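Local atomic coordinates of glycosylation Associate Protein 2 (Streptococcus agalactiae serotype V, PDB entry 6OYC), a protein that probably works with its partner Gap proteins in the glycosylation and export of a bacterial surface glycoprotein through the accessory Sec system. Residues Phe30-Pro33 with Asp34-Ser37; Asp38-Thr41 with Thr42-Tyr46; Asp426-Ser429 with Ser430-Glu433; Phe439-Ser442 with Ile443-Asp447. One frame throughout, in Å; residues are numbered along the deposited sequence.

All four contacts are local, made between residues a few positions apart at turns, caps or along helices, and they fall into two pairs. Contacts 1 and 2 share helix 36-52, with centres 12 Å apart; contact 1 joins edge strand 26-31 of the five-stranded parallel sheet to that helix, and contact 2 continues along it. The two touch, Ile31 CD1 lying 3.9 Å from Phe39 CB. Contacts 3 and 4 both use helix 429-444, at its start and its end, with centres 20 Å apart. Contacts 1 and 3 are 66 Å apart between centres, on opposite sides of the chain's centre. The pairs therefore report on separate alpha/beta regions, the second beside the large mixed sheet.

Contact 1. Residues Phe30-Pro33 with Asp34-Ser37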
loop_
_atom_site.group_PDB
_atom_site.type_symbol
_atom_site.label_atom_id
_atom_site.label_comp_id
_atom_site.label_asym_id
_atom_site.label_seq_id
_atom_site.Cartn_x
_atom_site.Cartn_y
_atom_site.Cartn_z
ATOM N N PHE B 30 -1.108 -32.598 -2.494
ATOM C CA PHE B 30 0.282 -33.016 -2.603
ATOM C C PHE B 30 0.504 -33.854 -3.850
ATOM O O PHE B 30 -0.238 -34.812 -4.088
ATOM C CB PHE B 30 0.712 -33.840 -1.401
ATOM C CG PHE B 30 2.098 -34.363 -1.528
ATOM C CD1 PHE B 30 3.184 -33.505 -1.394
ATOM C CD2 PHE B 30 2.328 -35.702 -1.818
ATOM C CE1 PHE B 30 4.483 -33.982 -1.529
ATOM C CE2 PHE B 30 3.613 -36.188 -1.944
ATOM C CZ PHE B 30 4.699 -35.327 -1.803
ATOM N N ILE B 31 1.543 -33.519 -4.620
ATOM C CA ILE B 31 1.990 -34.351 -5.732
ATOM C C ILE B 31 3.510 -34.454 -5.704
ATOM O O ILE B 31 4.217 -33.509 -5.335
ATOM C CB ILE B 31 1.531 -33.823 -7.110
ATOM C CG1 ILE B 31 1.988 -32.384 -7.321
ATOM C CG2 ILE B 31 0.026 -33.944 -7.270
ATOM C CD1 ILE B 31 1.618 -31.830 -8.687
ATOM N N LYS B 32 4.009 -35.623 -6.102
ATOM C CA LYS B 32 5.427 -35.791 -6.325
ATOM C C LYS B 32 5.836 -34.991 -7.557
ATOM O O LYS B 32 5.007 -34.697 -8.421
ATOM C CB LYS B 32 5.768 -37.272 -6.495
ATOM C CG LYS B 32 5.440 -38.137 -5.279
ATOM C CD LYS B 32 6.524 -38.027 -4.209
ATOM C CE LYS B 32 6.756 -39.356 -3.490
ATOM N NZ LYS B 32 8.180 -39.443 -3.025
ATOM N N PRO B 33 7.106 -34.601 -7.646
ATOM C CA PRO B 33 7.539 -33.792 -8.794
ATOM C C PRO B 33 7.310 -34.467 -10.134
ATOM O O PRO B 33 7.080 -33.777 -11.133
ATOM C CB PRO B 33 9.033 -33.576 -8.511
ATOM C CG PRO B 33 9.152 -33.679 -7.032
ATOM C CD PRO B 33 8.172 -34.746 -6.639
ATOM N N ASP B 34 7.346 -35.797 -10.188
ATOM C CA ASP B 34 7.046 -36.527 -11.416
ATOM C C ASP B 34 5.555 -36.615 -11.715
ATOM O O ASP B 34 5.181 -37.248 -12.707
ATOM C CB ASP B 34 7.610 -37.939 -11.320
ATOM C CG ASP B 34 7.203 -38.614 -10.026
ATOM O OD1 ASP B 34 6.050 -39.099 -9.943
ATOM O OD2 ASP B 34 8.016 -38.600 -9.067
ATOM N N GLN B 35 4.689 -36.027 -10.888
ATOM C CA GLN B 35 3.248 -36.115 -11.095
ATOM C C GLN B 35 2.664 -34.843 -11.672
ATOM O O GLN B 35 1.441 -34.740 -11.792
ATOM C CB GLN B 35 2.534 -36.438 -9.783
ATOM C CG GLN B 35 2.819 -37.792 -9.214
ATOM C CD GLN B 35 2.012 -38.034 -7.959
ATOM O OE1 GLN B 35 2.318 -37.497 -6.890
ATOM N NE2 GLN B 35 0.956 -38.821 -8.087
ATOM N N ILE B 36 3.506 -33.874 -12.023
ATOM C CA ILE B 36 3.011 -32.569 -12.452
ATOM C C ILE B 36 2.105 -32.699 -13.669
ATOM O O ILE B 36 1.067 -32.021 -13.766
ATOM C CB ILE B 36 4.194 -31.630 -12.724
ATOM C CG1 ILE B 36 4.869 -31.289 -11.405
ATOM C CG2 ILE B 36 3.711 -30.363 -13.423
ATOM C CD1 ILE B 36 6.038 -30.337 -11.560
ATOM N N SER B 37 2.476 -33.581 -14.611
ATOM C CA SER B 37 1.731 -33.706 -15.858
ATOM C C SER B 37 0.314 -34.209 -15.601
ATOM O O SER B 37 -0.656 -33.681 -16.161
ATOM C CB SER B 37 2.470 -34.641 -16.828
ATOM O OG SER B 37 1.628 -34.972 -17.925
#
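Ile31, the last residue of strand 26-31, meets both Gln35 and Ile36 across the turn that leads into helix 36-52. Its CB lies 3.9 Å from Gln35 CB. Its CG1 sits between the backbone N and the carbonyl carbon (chi1 56°), and the branch extends from there until CD1 is 4.1 Å from Ile36 CA. Ile31 and Ile36 also share Val11 of strand 6-11 as a neighbour, so the first helical turn is laid against the parallel sheet.

Lys32 supplies the polar grip. Its N-H points at Gln35 OE1 over 2.6 Å, nearly straight at 165°, and uses a lone pair in the carbonyl plane of the amide. In return Gln35 N donates to Lys32 O at 2.8 Å, approaching from above the plane of the Lys32 carbonyl, 53° out of it. The second bond closes a type I beta-turn, for which the backbone angles of Pro33 and Asp34 are right. The lysine amine leads off to a salt bridge with Glu13, and its NZ stays 6.1 Å from Asp34 OD2, whereas Lys32 CB passes 3.7 Å from that same oxygen.

Pro33 takes the second position of the turn, where its ring restricts phi. Its carbonyl O rests 3.3 Å from Ile36 CG1.

Gln35 stands at the N-cap position, yet its amide oxygen reaches back to the chain leaving the strand. Lys32 thus gives both its N-H and its C=O to Gln35, which probably limits how far the corner can flex; the charge of Lys32 is paired with Glu13, not with Asp34.

Contact 2. Residues Asp38-Thr41 with Thr42-Tyr46; sequences DFVT and TENNY
Phe39 and Glu43, one turn apart on helix 36-52, form the close-packed side of this i to i+4 contact. The helix belongs to the beta-alpha-beta crossover between strands 26-31 and 62-65 of the parallel sheet. Glu43 CB sits over one face of the phenyl ring, 4.0 Å from its centroid and 21° off the normal, which meets the geometry of a CH-pi contact. With CG anti to the backbone N in both residues, Phe39 and Glu43 leave successive turns in the same direction and lie side by side. A bend at chi2 of Glu43 (63°) carries the carboxylate back to the ring, and its own rotation leaves the two planes 7° apart. OE1 comes 3.9 Å from Phe39 CZ, but its salt-bridge partner is Arg58; Phe80 meets Phe39 edge-to-face.

Val40 and Asn44 are intermediate: partly exposed, they touch Ser76 and Phe80 respectively and lie alongside each other with CG1 to ND2 at 3.7 Å. The looser, exposed side belongs to Thr41 and Asn45, which repeat this pattern through CG2 and ND2 at 3.8 Å. Neither pair is joined by a side-chain hydrogen bond.

Regular backbone bonds underlie both sides, among them Glu43 N to Phe39 O at 2.7 Å. At the exposed start, Asp38 O takes two donors from one residue: Thr42 N at 2.9 Å and, weakly, Thr42 OG1 at 3.3 Å.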
loop_
_atom_site.group_PDB
_atom_site.type_symbol
_atom_site.label_atom_id
_atom_site.label_comp_id
_atom_site.label_asym_id
_atom_site.label_seq_id
_atom_site.Cartn_x
_atom_site.Cartn_y
_atom_site.Cartn_z
ATOM N N ASP B 38 0.175 -35.240 -14.764
ATOM C CA ASP B 38 -1.160 -35.661 -14.341
ATOM C C ASP B 38 -1.950 -34.494 -13.765
ATOM O O ASP B 38 -3.129 -34.311 -14.096
ATOM C CB ASP B 38 -1.071 -36.792 -13.321
ATOM C CG ASP B 38 -0.522 -38.066 -13.922
ATOM O OD1 ASP B 38 -0.629 -38.214 -15.157
ATOM O OD2 ASP B 38 0.019 -38.914 -13.172
ATOM N N PHE B 39 -1.309 -33.663 -12.938
ATOM C CA PHE B 39 -2.028 -32.528 -12.372
ATOM C C PHE B 39 -2.536 -31.595 -13.469
ATOM O O PHE B 39 -3.689 -31.150 -13.430
ATOM C CB PHE B 39 -1.151 -31.764 -11.374
ATOM C CG PHE B 39 -1.803 -30.517 -10.857
ATOM C CD1 PHE B 39 -2.702 -30.577 -9.799
ATOM C CD2 PHE B 39 -1.577 -29.300 -11.474
ATOM C CE1 PHE B 39 -3.327 -29.431 -9.335
ATOM C CE2 PHE B 39 -2.210 -28.140 -11.014
ATOM C CZ PHE B 39 -3.086 -28.207 -9.952
ATOM N N VAL B 40 -1.689 -31.272 -14.454
ATOM C CA VAL B 40 -2.120 -30.373 -15.535
ATOM C C VAL B 40 -3.401 -30.884 -16.202
ATOM O O VAL B 40 -4.346 -30.118 -16.447
ATOM C CB VAL B 40 -0.997 -30.201 -16.574
ATOM C CG1 VAL B 40 -1.476 -29.313 -17.704
ATOM C CG2 VAL B 40 0.258 -29.636 -15.923
ATOM N N THR B 41 -3.453 -32.186 -16.496
ATOM C CA THR B 41 -4.648 -32.770 -17.097
ATOM C C THR B 41 -5.839 -32.695 -16.146
ATOM O O THR B 41 -6.903 -32.181 -16.511
ATOM C CB THR B 41 -4.362 -34.223 -17.494
ATOM O OG1 THR B 41 -3.387 -34.249 -18.546
ATOM C CG2 THR B 41 -5.650 -34.946 -17.924
ATOM N N THR B 42 -5.681 -33.201 -14.918
ATOM C CA THR B 42 -6.782 -33.180 -13.951
ATOM C C THR B 42 -7.279 -31.767 -13.678
ATOM O O THR B 42 -8.490 -31.522 -13.645
ATOM C CB THR B 42 -6.353 -33.831 -12.644
ATOM O OG1 THR B 42 -6.026 -35.200 -12.896
ATOM C CG2 THR B 42 -7.498 -33.797 -11.665
ATOM N N GLU B 43 -6.368 -30.820 -13.486
ATOM C CA GLU B 43 -6.808 -29.467 -13.177
ATOM C C GLU B 43 -7.507 -28.831 -14.370
ATOM O O GLU B 43 -8.547 -28.180 -14.216
ATOM C CB GLU B 43 -5.620 -28.624 -12.721
ATOM C CG GLU B 43 -5.994 -27.257 -12.195
ATOM C CD GLU B 43 -6.869 -27.286 -10.921
ATOM O OE1 GLU B 43 -6.988 -28.340 -10.260
ATOM O OE2 GLU B 43 -7.425 -26.227 -10.578
ATOM N N ASN B 44 -6.958 -29.006 -15.569
ATOM C CA ASN B 44 -7.610 -28.450 -16.749
ATOM C C ASN B 44 -8.957 -29.128 -17.014
ATOM O O ASN B 44 -9.922 -28.469 -17.406
ATOM C CB ASN B 44 -6.680 -28.562 -17.965
ATOM C CG ASN B 44 -5.661 -27.418 -18.037
ATOM O OD1 ASN B 44 -5.852 -26.358 -17.442
ATOM N ND2 ASN B 44 -4.575 -27.639 -18.756
ATOM N N ASN B 45 -9.051 -30.440 -16.810
ATOM C CA ASN B 45 -10.362 -31.073 -16.870
ATOM C C ASN B 45 -11.316 -30.391 -15.897
ATOM O O ASN B 45 -12.404 -29.944 -16.285
ATOM C CB ASN B 45 -10.249 -32.569 -16.568
ATOM C CG ASN B 45 -9.784 -33.369 -17.769
ATOM O OD1 ASN B 45 -9.735 -32.852 -18.890
ATOM N ND2 ASN B 45 -9.425 -34.636 -17.544
ATOM N N TYR B 46 -10.890 -30.249 -14.634
ATOM C CA TYR B 46 -11.733 -29.592 -13.638
ATOM C C TYR B 46 -12.120 -28.182 -14.073
ATOM O O TYR B 46 -13.284 -27.788 -13.947
ATOM C CB TYR B 46 -11.026 -29.570 -12.278
ATOM C CG TYR B 46 -11.764 -28.774 -11.229
ATOM C CD1 TYR B 46 -13.026 -29.177 -10.766
ATOM C CD2 TYR B 46 -11.220 -27.612 -10.710
ATOM C CE1 TYR B 46 -13.709 -28.436 -9.811
ATOM C CE2 TYR B 46 -11.895 -26.866 -9.744
ATOM C CZ TYR B 46 -13.135 -27.279 -9.299
ATOM O OH TYR B 46 -13.791 -26.526 -8.348
#

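Contact 3. Residues Asp426-Ser429 with Ser430-Glu433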
loop_
_atom_site.group_PDB
_atom_site.type_symbol
_atom_site.label_atom_id
_atom_site.label_comp_id
_atom_site.label_asym_id
_atom_site.label_seq_id
_atom_site.Cartn_x
_atom_site.Cartn_y
_atom_site.Cartn_z
ATOM N N ASP B 426 2.793 25.488 9.769
ATOM C CA ASP B 426 1.819 26.518 10.117
ATOM C C ASP B 426 1.006 26.868 8.880
ATOM O O ASP B 426 1.307 26.435 7.766
ATOM C CB ASP B 426 2.495 27.763 10.703
ATOM C CG ASP B 426 3.179 28.607 9.648
ATOM O OD1 ASP B 426 2.471 29.281 8.859
ATOM O OD2 ASP B 426 4.430 28.591 9.613
ATOM N N LEU B 427 -0.021 27.683 9.085
ATOM C CA LEU B 427 -0.969 27.988 8.028
ATOM C C LEU B 427 -0.857 29.421 7.522
ATOM O O LEU B 427 -1.819 29.935 6.937
ATOM C CB LEU B 427 -2.391 27.714 8.509
ATOM C CG LEU B 427 -2.669 26.236 8.740
ATOM C CD1 LEU B 427 -4.140 26.049 8.997
ATOM C CD2 LEU B 427 -2.190 25.391 7.539
ATOM N N THR B 428 0.281 30.081 7.724
ATOM C CA THR B 428 0.397 31.439 7.212
ATOM C C THR B 428 0.346 31.425 5.687
ATOM O O THR B 428 0.701 30.435 5.038
ATOM C CB THR B 428 1.685 32.115 7.701
ATOM O OG1 THR B 428 2.830 31.357 7.297
ATOM C CG2 THR B 428 1.679 32.246 9.220
ATOM N N SER B 429 -0.140 32.532 5.116
ATOM C CA SER B 429 -0.117 32.679 3.662
ATOM C C SER B 429 1.305 32.571 3.113
ATOM O O SER B 429 1.510 32.060 2.004
ATOM C CB SER B 429 -0.753 34.011 3.263
ATOM O OG SER B 429 -0.248 35.060 4.072
ATOM N N SER B 430 2.299 33.026 3.877
ATOM C CA SER B 430 3.687 32.820 3.484
ATOM C C SER B 430 4.006 31.331 3.358
ATOM O O SER B 430 4.589 30.893 2.361
ATOM C CB SER B 430 4.612 33.495 4.495
ATOM O OG SER B 430 5.925 32.968 4.418
ATOM N N SER B 431 3.626 30.534 4.362
ATOM C CA SER B 431 3.820 29.088 4.274
ATOM C C SER B 431 3.080 28.504 3.080
ATOM O O SER B 431 3.567 27.567 2.434
ATOM C CB SER B 431 3.352 28.410 5.566
ATOM O OG SER B 431 4.364 28.429 6.559
ATOM N N SER B 432 1.900 29.040 2.769
ATOM C CA SER B 432 1.124 28.506 1.653
ATOM C C SER B 432 1.889 28.630 0.335
ATOM O O SER B 432 1.951 27.676 -0.454
ATOM C CB SER B 432 -0.225 29.214 1.578
ATOM O OG SER B 432 -1.156 28.615 2.458
ATOM N N GLU B 433 2.504 29.793 0.092
ATOM C CA GLU B 433 3.285 29.964 -1.126
ATOM C C GLU B 433 4.543 29.103 -1.088
ATOM O O GLU B 433 4.993 28.594 -2.122
ATOM C CB GLU B 433 3.616 31.450 -1.340
ATOM C CG GLU B 433 4.960 31.930 -0.762
ATOM C CD GLU B 433 5.164 33.435 -0.937
ATOM O OE1 GLU B 433 4.271 34.071 -1.536
ATOM O OE2 GLU B 433 6.203 33.979 -0.476
#
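Ser431 meets side-chain oxygens of Thr428 and Asp426 as helix 429-444 begins, its N-H firmly and its hydroxyl weakly. The capping bond comes first: Thr428, the N-cap, accepts from Ser431 N through OG1 at 3.2 Å and 160°. Its OG1 can do so because it stands between the backbone N and the carbonyl carbon (chi1 58°).

A second group of bonds centres on the Asp426 carboxylate. OD1 accepts from Thr428 N at 2.6 Å, which defines an Asx turn, and also from Thr428 OG1 on its syn lone pair, again at 2.6 Å. The hydroxyl therefore gives to the carboxylate while receiving from the helix, and its rotation is fixed from both ends. Ser431 OG lies 3.1 Å from both Asp426 OD1 and Asp426 OD2, a weak bond whose acceptor is not settled. The carboxylate's charge near the helix N-terminus probably suits the helix dipole.

Backbone bonds then start the helix, with Ser432 N to Thr428 O at 2.9 Å and Glu433 N to Ser429 O at 3.1 Å.

In the fold this corner follows helix 416-424, whose Gln420 donates to Asp426 O and accepts from Ser432 OG; Gln403, the last residue of helix 398-403, also bonds that hydroxyl.

Contact 4. Residues Phe439-Ser442 with Ile443-Asp447; sequences FWKS and IEEGD
The C-terminal turns of helix 429-444 make this contact, in a region related to the alpha/beta-hydrolase fold, where the helix packs against helix 372-381. Its inner side is an apolar cluster in which Ile443 fits beside two aromatic rings. Ile443 CG1 lies 3.6 Å from Phe439 CE2 and 3.9 Å from Trp440 CE3, reaching both rings from the same methylene. That carbon is anti to the carbonyl carbon of Ile443 (chi1 -63°), which turns it back toward the preceding helical turn. The two rings also meet each other: Phe439 CD2 stands 3.5 Å above the centre of the indole. Phe396 stacks on Phe439 and Tyr474 meets the indole, whose NE1 is bonded to Asn397 OD1.

Helical bonding holds to the end, with Glu444 N to Trp440 O at 2.7 Å and Glu445 N to Lys441 O at 2.9 Å, although Ile443 N to Phe439 O is weak. The buried hydroxyl of Ser442 is met by Lys383 NZ and Tyr379 O.

On the exposed side Lys441 and Glu445 form a salt bridge. The lysine chain bends at its last torsion (chi4 92°), and Glu445 OE1 sits 3.2 Å from Lys441 NZ and also 3.2 Å from Lys441 CG.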
loop_
_atom_site.group_PDB
_atom_site.type_symbol
_atom_site.label_atom_id
_atom_site.label_comp_id
_atom_site.label_asym_id
_atom_site.label_seq_id
_atom_site.Cartn_x
_atom_site.Cartn_y
_atom_site.Cartn_z
ATOM N N PHE B 439 6.671 22.251 -4.639
ATOM C CA PHE B 439 6.441 21.428 -5.820
ATOM C C PHE B 439 7.340 21.854 -6.985
ATOM O O PHE B 439 8.020 21.015 -7.596
ATOM C CB PHE B 439 4.965 21.489 -6.222
ATOM C CG PHE B 439 4.663 20.752 -7.499
ATOM C CD1 PHE B 439 4.405 19.388 -7.482
ATOM C CD2 PHE B 439 4.661 21.418 -8.721
ATOM C CE1 PHE B 439 4.139 18.707 -8.656
ATOM C CE2 PHE B 439 4.396 20.743 -9.894
ATOM C CZ PHE B 439 4.137 19.390 -9.868
ATOM N N TRP B 440 7.360 23.153 -7.310
ATOM C CA TRP B 440 8.054 23.588 -8.525
ATOM C C TRP B 440 9.569 23.507 -8.407
ATOM O O TRP B 440 10.239 23.385 -9.434
ATOM C CB TRP B 440 7.614 24.998 -8.904
ATOM C CG TRP B 440 6.186 25.015 -9.171
ATOM C CD1 TRP B 440 5.219 25.494 -8.353
ATOM C CD2 TRP B 440 5.520 24.463 -10.313
ATOM N NE1 TRP B 440 3.983 25.294 -8.920
ATOM C CE2 TRP B 440 4.142 24.663 -10.125
ATOM C CE3 TRP B 440 5.953 23.832 -11.480
ATOM C CZ2 TRP B 440 3.194 24.256 -11.062
ATOM C CZ3 TRP B 440 5.004 23.429 -12.408
ATOM C CH2 TRP B 440 3.648 23.639 -12.194
ATOM N N LYS B 441 10.115 23.537 -7.184
ATOM C CA LYS B 441 11.555 23.391 -7.036
ATOM C C LYS B 441 12.004 22.004 -7.484
ATOM O O LYS B 441 13.082 21.845 -8.063
ATOM C CB LYS B 441 11.982 23.672 -5.592
ATOM C CG LYS B 441 13.227 22.905 -5.139
ATOM C CD LYS B 441 13.387 22.902 -3.622
ATOM C CE LYS B 441 14.592 22.083 -3.197
ATOM N NZ LYS B 441 15.828 22.911 -3.069
ATOM N N SER B 442 11.191 20.988 -7.220
ATOM C CA SER B 442 11.482 19.663 -7.756
ATOM C C SER B 442 11.424 19.675 -9.279
ATOM O O SER B 442 12.266 19.075 -9.953
ATOM C CB SER B 442 10.488 18.650 -7.180
ATOM O OG SER B 442 10.727 17.346 -7.669
ATOM N N ILE B 443 10.422 20.357 -9.830
ATOM C CA ILE B 443 10.273 20.467 -11.278
ATOM C C ILE B 443 11.479 21.181 -11.883
ATOM O O ILE B 443 12.204 20.614 -12.706
ATOM C CB ILE B 443 8.962 21.193 -11.624
ATOM C CG1 ILE B 443 7.761 20.385 -11.118
ATOM C CG2 ILE B 443 8.880 21.453 -13.112
ATOM C CD1 ILE B 443 7.847 18.908 -11.413
ATOM N N GLU B 444 11.700 22.439 -11.483
ATOM C CA GLU B 444 12.888 23.189 -11.868
ATOM C C GLU B 444 14.142 22.331 -11.820
ATOM O O GLU B 444 14.813 22.132 -12.835
ATOM C CB GLU B 444 13.079 24.394 -10.948
ATOM C CG GLU B 444 12.069 25.490 -11.091
ATOM C CD GLU B 444 12.298 26.629 -10.110
ATOM O OE1 GLU B 444 11.351 26.988 -9.367
ATOM O OE2 GLU B 444 13.428 27.169 -10.087
ATOM N N GLU B 445 14.474 21.815 -10.639
ATOM C CA GLU B 445 15.720 21.078 -10.479
ATOM C C GLU B 445 15.689 19.703 -11.129
ATOM O O GLU B 445 16.702 18.991 -11.082
ATOM C CB GLU B 445 16.051 20.935 -9.000
ATOM C CG GLU B 445 16.193 22.252 -8.279
ATOM C CD GLU B 445 16.744 22.070 -6.886
ATOM O OE1 GLU B 445 16.004 21.579 -6.010
ATOM O OE2 GLU B 445 17.930 22.401 -6.673
ATOM N N GLY B 446 14.579 19.317 -11.741
ATOM C CA GLY B 446 14.409 17.976 -12.261
ATOM C C GLY B 446 14.870 17.817 -13.694
ATOM O O GLY B 446 15.624 18.631 -14.233
ATOM N N ASP B 447 14.397 16.742 -14.320
ATOM C CA ASP B 447 14.792 16.418 -15.686
ATOM C C ASP B 447 13.665 15.644 -16.345
ATOM O O ASP B 447 13.470 14.464 -16.040
ATOM C CB ASP B 447 16.083 15.608 -15.713
ATOM C CG ASP B 447 16.584 15.359 -17.135
ATOM O OD1 ASP B 447 15.839 15.621 -18.110
ATOM O OD2 ASP B 447 17.730 14.893 -17.276
#